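Local coordinates for bifunctional protein PutA (Bradyrhizobium diazoefficiens, PDB 6BSN), which probably oxidises proline to glutamate in two steps, through an FAD-dependent proline dehydrogenase and an NAD-dependent aldehyde dehydrogenase joined in one chain, at residues Glu283-Glu288 and Gly518-Ala523; Asp361-Phe366 and Ile502-Asp507; Phe366-Met371 and Pro494-His499. The protein carries 1 engineered substitution. All coordinates share one frame; numbering follows the deposited sequence.

Contact 1. Residues Glu283-Glu288 and Gly518-Ala523; sequences EADRLE and GVEFGA. With PRO (proline), chain G.
The carboxylates of Asp285 and Glu520 stand almost square to one another, their planes 85° apart, and the touch falls beside the acid groups: Glu520 OE2 rests 3.3 Å from Asp285 CB. The other flat group, the guanidinium of Arg286, makes no contact with 518-523 and serves the proline pocket instead. The carboxylate of bound proline lies over one of its faces, offset toward the rim, and the nearest approach is Arg286 NH2 to the ligand CB, 3.4 Å. NH1 makes a 2.9 Å salt bridge to Glu283 OE2, met on the syn side but 32° out of the carboxylate plane.

Glu520 also braces its own turn. Its chain folds at chi2 (52°), which brings OE2 back to accept the backbone N of Gly522 at 2.8 Å through the anti lone pair. That type I turn, Glu520 to Ala523, carries Gly522 up against Asp285, and Gly522 CA makes a CA-H...O contact of 3.4 Å with Asp285 O. No direct hydrogen bond joins the segments; one water does, giving to Ala284 O and Gly522 O and taking from Glu288 N. The extended Glu288 side chain runs past Ala523, and its OE2 accepts the N of Arg524 at the start of helix 524-535.

Asp285 OD2 and Glu520 OE2 are 4.1 Å apart, a pair of like charges that Arg358 should offset, since it forms salt bridges to both residues. Asp285 also pairs with Arg354 of the proline pocket. Through Arg354 the charges of this buried seam connect with that pocket and would probably contribute to its electrostatics, at a site distinct from that of the flavin dinucleotide.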
# COMPACT_ATOMS: atom_id res chain seq x y z
N GLU A 283 -16.41 21.69 36.87
CA GLU A 283 -15.21 21.34 36.13
C GLU A 283 -14.11 20.82 37.06
O GLU A 283 -14.10 21.07 38.27
CB GLU A 283 -14.69 22.54 35.34
CG GLU A 283 -15.66 23.05 34.30
CD GLU A 283 -16.66 24.11 34.85
OE1 GLU A 283 -17.25 24.81 34.01
OE2 GLU A 283 -16.85 24.24 36.09
N ALA A 284 -13.15 20.11 36.47
CA ALA A 284 -12.10 19.49 37.28
C ALA A 284 -11.21 20.53 37.95
O ALA A 284 -10.73 20.29 39.07
CB ALA A 284 -11.28 18.52 36.44
N ASP A 285 -10.97 21.68 37.31
CA ASP A 285 -10.11 22.68 37.96
C ASP A 285 -10.81 23.40 39.11
O ASP A 285 -10.18 24.25 39.76
CB ASP A 285 -9.56 23.70 36.94
CG ASP A 285 -10.65 24.63 36.37
OD1 ASP A 285 -11.83 24.44 36.71
OD2 ASP A 285 -10.32 25.53 35.57
N ARG A 286 -12.08 23.10 39.38
CA ARG A 286 -12.78 23.64 40.54
C ARG A 286 -13.00 22.61 41.65
O ARG A 286 -13.52 22.96 42.72
CB ARG A 286 -14.14 24.22 40.12
CG ARG A 286 -14.05 25.52 39.32
CD ARG A 286 -15.36 25.79 38.56
NE ARG A 286 -15.56 27.22 38.36
CZ ARG A 286 -16.48 27.75 37.57
NH1 ARG A 286 -17.30 26.98 36.86
NH2 ARG A 286 -16.58 29.08 37.50
N LEU A 287 -12.58 21.35 41.44
CA LEU A 287 -12.79 20.32 42.46
C LEU A 287 -12.23 20.73 43.81
O LEU A 287 -12.96 20.80 44.82
CB LEU A 287 -12.17 18.99 41.99
CG LEU A 287 -12.37 17.78 42.94
CD1 LEU A 287 -13.85 17.57 43.27
CD2 LEU A 287 -11.77 16.50 42.36
N GLU A 288 -10.92 21.03 43.86
CA GLU A 288 -10.27 21.38 45.12
C GLU A 288 -10.93 22.59 45.78
O GLU A 288 -11.19 22.58 46.98
CB GLU A 288 -8.78 21.63 44.90
CG GLU A 288 -7.94 20.42 44.58
CD GLU A 288 -6.46 20.78 44.40
OE1 GLU A 288 -5.64 19.89 44.03
OE2 GLU A 288 -6.11 21.96 44.62
N GLY A 518 2.32 23.48 30.21
CA GLY A 518 1.62 24.44 31.02
C GLY A 518 1.42 23.96 32.45
O GLY A 518 1.97 22.96 32.89
N VAL A 519 0.62 24.73 33.20
CA VAL A 519 0.36 24.48 34.61
C VAL A 519 -1.15 24.56 34.83
O VAL A 519 -1.82 25.44 34.28
CB VAL A 519 1.10 25.50 35.50
CG1 VAL A 519 0.76 25.30 36.97
CG2 VAL A 519 2.63 25.43 35.28
N GLU A 520 -1.70 23.63 35.63
CA GLU A 520 -3.10 23.69 36.01
C GLU A 520 -3.22 24.48 37.31
O GLU A 520 -2.82 24.00 38.37
CB GLU A 520 -3.72 22.30 36.17
CG GLU A 520 -5.18 22.38 36.68
CD GLU A 520 -6.06 23.31 35.84
OE1 GLU A 520 -6.37 22.93 34.69
OE2 GLU A 520 -6.42 24.43 36.30
N PHE A 521 -3.79 25.69 37.21
CA PHE A 521 -3.91 26.56 38.37
C PHE A 521 -4.93 26.03 39.39
O PHE A 521 -4.87 26.41 40.57
CB PHE A 521 -4.33 27.98 37.94
CG PHE A 521 -3.24 28.77 37.29
CD1 PHE A 521 -2.12 28.16 36.75
CD2 PHE A 521 -3.31 30.15 37.24
CE1 PHE A 521 -1.11 28.90 36.15
CE2 PHE A 521 -2.32 30.90 36.65
CZ PHE A 521 -1.21 30.27 36.10
N GLY A 522 -5.88 25.21 38.94
CA GLY A 522 -6.84 24.55 39.80
C GLY A 522 -6.32 23.36 40.56
O GLY A 522 -7.10 22.65 41.19
N ALA A 523 -5.02 23.08 40.48
CA ALA A 523 -4.35 22.06 41.28
C ALA A 523 -3.40 22.79 42.23
O ALA A 523 -2.35 23.26 41.79
CB ALA A 523 -3.58 21.07 40.41
N PRO G . -13.61 31.86 34.48
CA PRO G . -13.54 31.11 35.72
C PRO G . -13.79 29.60 35.49
O PRO G . -14.56 29.20 34.58
CB PRO G . -14.54 31.68 36.69
CG PRO G . -14.82 33.09 36.16
CD PRO G . -14.29 33.10 34.70
OXT PRO G . -13.23 28.74 36.24
O HOH W 1 -9.18 20.83 41.34

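Contact 2. Residues Asp361-Phe366 and Ile502-Asp507; sequences DGYPVF and IPLPCD. With FDA (dihydroflavine-adenine dinucleotide), chain C.
Gly362 and Leu504 bring the two chains closest, their CA atoms 5.9 Å apart, with Gly362 fully extended and no backbone hydrogen bond crossing between these loops. The side chain that spans the gap is Tyr363. With CG anti to its carbonyl carbon (chi1 -59°), the torsion sends the ring toward the bend made by 502-505. Its hydroxyl donates to Pro503 O, which lies at the ring edge and in the ring plane. The modelled separation of Tyr363 OH and Pro503 O, 2.4 Å, is doubtful as a length. Gln356 NE2, a donor, also meets this OH, which is consistent with the hydroxyl giving its own proton to Pro503 O. The phenol oxygen therefore has two polar partners.

Apolar groups gather round the same end of the ring. Pro505 CD comes to 3.7 Å from Tyr363 CZ, the proline and tyrosine crossing obliquely. The methyl CG2 of Ile502 is 4.0 Å from Tyr363 CZ, and Leu504 CD2 lies 4.3 Å from Tyr363 CE1, with the same methyl resting against Gly362 CA. Within 502-507, Asp507 N returns to Leu504 O at 2.7 Å, closing the short 3-10 turn at 505-506.

Residues 361-366 belong to the connection between helix 348-357 and helix 369-385 in the proline dehydrogenase barrel. Ile352 and Ala355 of helix 348-357 pack on Tyr363, while Trp348 of that helix meets both Val365 and Ile502 and donates to Phe366 O, beside the adenine of the flavin cofactor. The loop after strand 309-314 adds Lys318 NZ to Tyr363 O, with backbone bonds joining Lys318 to Pro364 and Tyr316 to Phe366, so the linker 502-507 lies against a barrel connection held by a helix and a strand-end loop.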
# COMPACT_ATOMS: atom_id res chain seq x y z
N ASP A 361 0.15 17.80 31.77
CA ASP A 361 0.87 16.55 31.57
C ASP A 361 -0.05 15.32 31.55
O ASP A 361 0.43 14.18 31.63
CB ASP A 361 1.97 16.39 32.63
CG ASP A 361 1.43 16.42 34.04
OD1 ASP A 361 0.32 15.90 34.29
OD2 ASP A 361 2.12 17.00 34.91
N GLY A 362 -1.36 15.51 31.40
CA GLY A 362 -2.30 14.41 31.37
C GLY A 362 -3.69 14.95 31.57
O GLY A 362 -3.89 16.14 31.82
N TYR A 363 -4.67 14.05 31.46
CA TYR A 363 -6.07 14.41 31.63
C TYR A 363 -6.56 14.04 33.03
O TYR A 363 -6.27 12.95 33.53
CB TYR A 363 -6.94 13.70 30.60
CG TYR A 363 -6.55 14.03 29.19
CD1 TYR A 363 -5.75 13.15 28.45
CD2 TYR A 363 -6.93 15.24 28.61
CE1 TYR A 363 -5.37 13.45 27.14
CE2 TYR A 363 -6.56 15.55 27.31
CZ TYR A 363 -5.78 14.65 26.58
OH TYR A 363 -5.39 14.95 25.29
N PRO A 364 -7.30 14.94 33.70
CA PRO A 364 -7.91 14.58 34.99
C PRO A 364 -9.01 13.55 34.86
O PRO A 364 -9.43 12.99 35.88
CB PRO A 364 -8.47 15.92 35.48
CG PRO A 364 -8.83 16.65 34.22
CD PRO A 364 -7.65 16.32 33.29
N VAL A 365 -9.50 13.28 33.66
CA VAL A 365 -10.57 12.32 33.45
C VAL A 365 -10.04 11.13 32.67
O VAL A 365 -9.03 11.22 31.97
CB VAL A 365 -11.77 12.95 32.72
CG1 VAL A 365 -12.49 13.91 33.63
CG2 VAL A 365 -11.28 13.65 31.45
N PHE A 366 -10.73 10.00 32.80
CA PHE A 366 -10.49 8.89 31.89
C PHE A 366 -10.88 9.31 30.47
O PHE A 366 -11.72 10.19 30.27
CB PHE A 366 -11.28 7.65 32.34
CG PHE A 366 -10.93 7.22 33.76
CD1 PHE A 366 -9.69 6.65 34.04
CD2 PHE A 366 -11.81 7.43 34.81
CE1 PHE A 366 -9.35 6.28 35.33
CE2 PHE A 366 -11.47 7.07 36.11
CZ PHE A 366 -10.25 6.50 36.37
N ILE A 502 -6.55 9.58 21.36
CA ILE A 502 -6.50 10.88 22.04
C ILE A 502 -5.08 11.07 22.57
O ILE A 502 -4.68 10.42 23.55
CB ILE A 502 -7.56 10.98 23.15
CG1 ILE A 502 -8.97 10.84 22.55
CG2 ILE A 502 -7.47 12.33 23.83
CD1 ILE A 502 -10.10 10.95 23.57
N PRO A 503 -4.29 11.93 21.94
CA PRO A 503 -2.91 12.12 22.40
C PRO A 503 -2.89 12.87 23.71
O PRO A 503 -3.83 13.59 24.06
CB PRO A 503 -2.30 12.97 21.28
CG PRO A 503 -3.45 13.81 20.83
CD PRO A 503 -4.65 12.89 20.88
N LEU A 504 -1.81 12.69 24.46
CA LEU A 504 -1.55 13.55 25.60
C LEU A 504 -1.29 14.97 25.11
O LEU A 504 -0.80 15.17 23.99
CB LEU A 504 -0.34 13.06 26.39
CG LEU A 504 -0.43 11.69 27.05
CD1 LEU A 504 0.94 11.34 27.68
CD2 LEU A 504 -1.56 11.71 28.08
N PRO A 505 -1.62 15.99 25.92
CA PRO A 505 -1.34 17.37 25.49
C PRO A 505 0.09 17.58 25.00
O PRO A 505 0.30 18.33 24.04
CB PRO A 505 -1.65 18.19 26.75
CG PRO A 505 -2.73 17.38 27.46
CD PRO A 505 -2.36 15.93 27.20
N CYS A 506 1.08 16.94 25.61
CA CYS A 506 2.44 17.14 25.13
C CYS A 506 2.64 16.57 23.73
O CYS A 506 3.63 16.92 23.07
CB CYS A 506 3.46 16.51 26.09
SG CYS A 506 3.36 14.69 26.15
N ASP A 507 1.75 15.70 23.25
CA ASP A 507 1.85 15.12 21.91
C ASP A 507 0.91 15.78 20.90
O ASP A 507 0.77 15.29 19.77
CB ASP A 507 1.59 13.62 21.95
CG ASP A 507 2.68 12.88 22.70
OD1 ASP A 507 3.77 13.45 22.84
OD2 ASP A 507 2.43 11.74 23.16
PA FDA C . -23.86 6.87 30.19
O1A FDA C . -24.24 6.72 28.69
O2A FDA C . -23.61 5.72 30.98
O5B FDA C . -22.55 7.51 30.49
C5B FDA C . -22.22 8.73 29.84
C4B FDA C . -20.99 9.35 30.49
O4B FDA C . -19.82 8.62 30.25
C3B FDA C . -20.64 10.74 30.05
O3B FDA C . -21.46 11.66 30.64
C2B FDA C . -19.24 10.86 30.49
O2B FDA C . -19.18 11.22 31.83
C1B FDA C . -18.72 9.47 30.29
N9A FDA C . -17.95 9.30 29.06
C8A FDA C . -18.39 9.37 27.75
N7A FDA C . -17.37 9.16 26.94
C5A FDA C . -16.21 8.95 27.69
C6A FDA C . -14.89 8.68 27.40
N6A FDA C . -14.45 8.57 26.03
N1A FDA C . -14.00 8.52 28.39
C2A FDA C . -14.35 8.61 29.68
N3A FDA C . -15.65 8.86 30.00
C4A FDA C . -16.58 9.03 29.06
N1 FDA C . -22.73 15.49 36.16
C2 FDA C . -21.71 16.27 36.78
O2 FDA C . -20.51 16.35 36.13
N3 FDA C . -21.96 16.94 38.01
C4 FDA C . -23.22 16.81 38.62
O4 FDA C . -23.49 17.43 39.82
C4X FDA C . -24.28 15.98 37.98
N5 FDA C . -25.58 15.89 38.58
C5X FDA C . -26.52 14.92 38.04
C6 FDA C . -27.80 14.66 38.77
C7 FDA C . -28.67 13.65 38.27
C7M FDA C . -29.96 13.38 39.00
C8 FDA C . -28.33 12.91 37.09
C8M FDA C . -29.24 11.84 36.53
C9 FDA C . -27.13 13.17 36.40
C9A FDA C . -26.21 14.21 36.91
N10 FDA C . -25.01 14.53 36.16
C10 FDA C . -24.02 15.35 36.79
C1' FDA C . -24.79 14.08 34.77
C2' FDA C . -23.94 12.82 34.75
O2' FDA C . -22.65 13.10 35.17
C3' FDA C . -23.89 12.22 33.35
O3' FDA C . -23.38 13.19 32.53
C4' FDA C . -25.22 11.77 32.74
O4' FDA C . -26.12 11.39 33.72
C5' FDA C . -25.02 10.59 31.79
O5' FDA C . -24.34 9.54 32.44
P FDA C . -24.93 8.05 32.58
O1P FDA C . -24.44 7.14 33.75
O2P FDA C . -26.46 8.37 32.51
O3P FDA C . -24.88 7.58 31.01

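Contact 3. Residues Phe366-Met371 and Pro494-His499; sequences FTRKAM and PQAAAH. With FDA (dihydroflavine-adenine dinucleotide), chain C; SO4 (sulfate ion), chain I.
The backbone N of His499 donates to Thr367 OG1 at 2.8 Å in a nearly straight bond (166°). Thr367 can accept it because its hydroxyl sits between backbone N and carbonyl carbon (chi1 53°), facing the linker. The carbonyl of the same residue is turned to the cofactor: the adenine amino N6A of the flavin dinucleotide donates to Thr367 O at 2.9 Å, while His499 presents its ring edge to that oxygen. The backbone N of Thr367 gives to a water, which in turn donates to Ala497 O at 2.7 Å.

Arg368 divides its guanidinium among several acceptors. A bend at chi3 turns NH1 toward Ala496 O, 2.9 Å away, the donor tilted 29° from the carbonyl plane. NH2 gives to sulfate O3 at 2.7 Å and also to Ala490 O. NE donates to sulfate O4, which receives Ala370 N as well at 2.8 Å, at the N-terminal end of helix 369-385. The CG of Arg368 meanwhile lies against Ala497 O and His499. One residue further, the ammonium of Lys369 leads away from the linker to the diphosphate, with NZ 3.1 Å from FDA O2A, and it pairs with Asp373 too. His499 ND1 accepts the backbone N-H of Arg501. Met371 SD packs on Ala497 CB, 3.9 Å apart.

The sulfate probably came from the crystallisation liquor, but its place is chemically sensible: an anion at a helix N-terminus, held by peptide N-H and an arginine. More telling is Thr367, which binds adenine through its carbonyl and the linker through its hydroxyl. His499 and the bridging water thereby form a second shell behind the residue that reads the adenine amino group.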
# COMPACT_ATOMS: atom_id res chain seq x y z
N PHE A 366 -10.73 10.00 32.80
CA PHE A 366 -10.49 8.89 31.89
C PHE A 366 -10.88 9.31 30.47
O PHE A 366 -11.72 10.19 30.27
CB PHE A 366 -11.28 7.65 32.34
CG PHE A 366 -10.93 7.22 33.76
CD1 PHE A 366 -9.69 6.65 34.04
CD2 PHE A 366 -11.81 7.43 34.81
CE1 PHE A 366 -9.35 6.28 35.33
CE2 PHE A 366 -11.47 7.07 36.11
CZ PHE A 366 -10.25 6.50 36.37
N THR A 367 -10.23 8.68 29.48
CA THR A 367 -10.49 8.96 28.08
C THR A 367 -11.18 7.82 27.36
O THR A 367 -11.58 7.97 26.21
CB THR A 367 -9.18 9.32 27.33
OG1 THR A 367 -8.20 8.29 27.54
CG2 THR A 367 -8.62 10.62 27.85
N ARG A 368 -11.38 6.70 28.03
CA ARG A 368 -12.20 5.61 27.51
C ARG A 368 -13.43 5.48 28.38
O ARG A 368 -13.33 5.44 29.61
CB ARG A 368 -11.43 4.28 27.48
CG ARG A 368 -10.52 4.18 26.28
CD ARG A 368 -10.03 2.75 26.09
NE ARG A 368 -11.10 1.79 25.81
CZ ARG A 368 -10.90 0.48 25.66
NH1 ARG A 368 -9.67 -0.03 25.76
NH2 ARG A 368 -11.93 -0.33 25.41
N LYS A 369 -14.59 5.43 27.72
CA LYS A 369 -15.86 5.33 28.41
C LYS A 369 -15.90 4.15 29.38
O LYS A 369 -16.41 4.27 30.51
CB LYS A 369 -16.97 5.20 27.36
CG LYS A 369 -18.26 5.89 27.70
CD LYS A 369 -19.10 5.03 28.58
CE LYS A 369 -20.56 5.47 28.58
NZ LYS A 369 -21.33 4.43 29.30
N ALA A 370 -15.40 2.98 28.95
CA ALA A 370 -15.42 1.81 29.83
C ALA A 370 -14.61 2.03 31.09
O ALA A 370 -14.89 1.40 32.12
CB ALA A 370 -14.90 0.56 29.09
N MET A 371 -13.59 2.91 31.04
CA MET A 371 -12.84 3.25 32.25
C MET A 371 -13.70 4.07 33.23
O MET A 371 -13.68 3.83 34.44
CB MET A 371 -11.55 3.99 31.89
CG MET A 371 -10.38 3.09 31.43
SD MET A 371 -9.84 1.89 32.69
CE MET A 371 -9.11 2.93 33.95
N PRO A 494 -4.64 -3.50 31.16
CA PRO A 494 -4.40 -2.15 31.72
C PRO A 494 -3.74 -1.19 30.75
O PRO A 494 -4.06 0.00 30.74
CB PRO A 494 -3.50 -2.44 32.93
CG PRO A 494 -3.75 -3.88 33.26
CD PRO A 494 -3.98 -4.55 31.95
N GLN A 495 -2.82 -1.69 29.90
CA GLN A 495 -2.15 -0.86 28.91
C GLN A 495 -3.12 -0.27 27.89
O GLN A 495 -2.73 0.64 27.15
CB GLN A 495 -1.06 -1.67 28.20
N ALA A 496 -4.35 -0.76 27.84
CA ALA A 496 -5.38 -0.23 26.96
C ALA A 496 -6.32 0.76 27.66
O ALA A 496 -7.37 1.11 27.10
CB ALA A 496 -6.19 -1.38 26.35
N ALA A 497 -5.99 1.19 28.88
CA ALA A 497 -6.90 2.07 29.63
C ALA A 497 -7.11 3.40 28.91
O ALA A 497 -8.25 3.82 28.67
CB ALA A 497 -6.37 2.28 31.05
N ALA A 498 -6.02 4.07 28.51
CA ALA A 498 -6.13 5.33 27.80
C ALA A 498 -6.69 5.13 26.39
O ALA A 498 -6.51 4.08 25.76
CB ALA A 498 -4.77 6.02 27.74
N HIS A 499 -7.40 6.13 25.89
CA HIS A 499 -7.98 6.03 24.56
C HIS A 499 -6.90 6.13 23.49
O HIS A 499 -6.14 7.11 23.48
CB HIS A 499 -9.03 7.11 24.33
CG HIS A 499 -9.90 6.84 23.15
ND1 HIS A 499 -9.43 6.86 21.86
CD2 HIS A 499 -11.21 6.50 23.07
CE1 HIS A 499 -10.41 6.56 21.03
NE2 HIS A 499 -11.51 6.34 21.74
PA FDA C . -23.86 6.87 30.19
O1A FDA C . -24.24 6.72 28.69
O2A FDA C . -23.61 5.72 30.98
O5B FDA C . -22.55 7.51 30.49
C5B FDA C . -22.22 8.73 29.84
C4B FDA C . -20.99 9.35 30.49
O4B FDA C . -19.82 8.62 30.25
C3B FDA C . -20.64 10.74 30.05
O3B FDA C . -21.46 11.66 30.64
C2B FDA C . -19.24 10.86 30.49
O2B FDA C . -19.18 11.22 31.83
C1B FDA C . -18.72 9.47 30.29
N9A FDA C . -17.95 9.30 29.06
C8A FDA C . -18.39 9.37 27.75
N7A FDA C . -17.37 9.16 26.94
C5A FDA C . -16.21 8.95 27.69
C6A FDA C . -14.89 8.68 27.40
N6A FDA C . -14.45 8.57 26.03
N1A FDA C . -14.00 8.52 28.39
C2A FDA C . -14.35 8.61 29.68
N3A FDA C . -15.65 8.86 30.00
C4A FDA C . -16.58 9.03 29.06
N1 FDA C . -22.73 15.49 36.16
C2 FDA C . -21.71 16.27 36.78
O2 FDA C . -20.51 16.35 36.13
N3 FDA C . -21.96 16.94 38.01
C4 FDA C . -23.22 16.81 38.62
O4 FDA C . -23.49 17.43 39.82
C4X FDA C . -24.28 15.98 37.98
N5 FDA C . -25.58 15.89 38.58
C5X FDA C . -26.52 14.92 38.04
C6 FDA C . -27.80 14.66 38.77
C7 FDA C . -28.67 13.65 38.27
C7M FDA C . -29.96 13.38 39.00
C8 FDA C . -28.33 12.91 37.09
C8M FDA C . -29.24 11.84 36.53
C9 FDA C . -27.13 13.17 36.40
C9A FDA C . -26.21 14.21 36.91
N10 FDA C . -25.01 14.53 36.16
C10 FDA C . -24.02 15.35 36.79
C1' FDA C . -24.79 14.08 34.77
C2' FDA C . -23.94 12.82 34.75
O2' FDA C . -22.65 13.10 35.17
C3' FDA C . -23.89 12.22 33.35
O3' FDA C . -23.38 13.19 32.53
C4' FDA C . -25.22 11.77 32.74
O4' FDA C . -26.12 11.39 33.72
C5' FDA C . -25.02 10.59 31.79
O5' FDA C . -24.34 9.54 32.44
P FDA C . -24.93 8.05 32.58
O1P FDA C . -24.44 7.14 33.75
O2P FDA C . -26.46 8.37 32.51
O3P FDA C . -24.88 7.58 31.01
S SO4 I . -14.82 2.20 25.22
O1 SO4 I . -16.27 2.22 25.38
O2 SO4 I . -14.39 3.04 24.10
O3 SO4 I . -14.38 0.82 24.98
O4 SO4 I . -14.17 2.68 26.44
O HOH W 2 -8.87 5.89 30.35

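In the fold
All three contacts dock the long linker between helix 487-491 and helix 524-535 onto the proline dehydrogenase barrel. Contact 1 is the buried one and lies nearest the centre of the chain; contacts 2 and 3 are partly buried, contact 3 farthest out. Their chemistry shifts accordingly: charged carboxylates, arginines and a bridging water beside a bound proline in contact 1, a tyrosine among prolines and aliphatic groups in contact 2, and peptide, guanidinium and sulfate bonds in contact 3. Contacts 2 and 3 share Phe366 and both touch the adenine of the flavin dinucleotide, with Ile502 CD1 4.2 Å from Thr367 CB, while Ala284 packs on Pro364 between contacts 1 and 2.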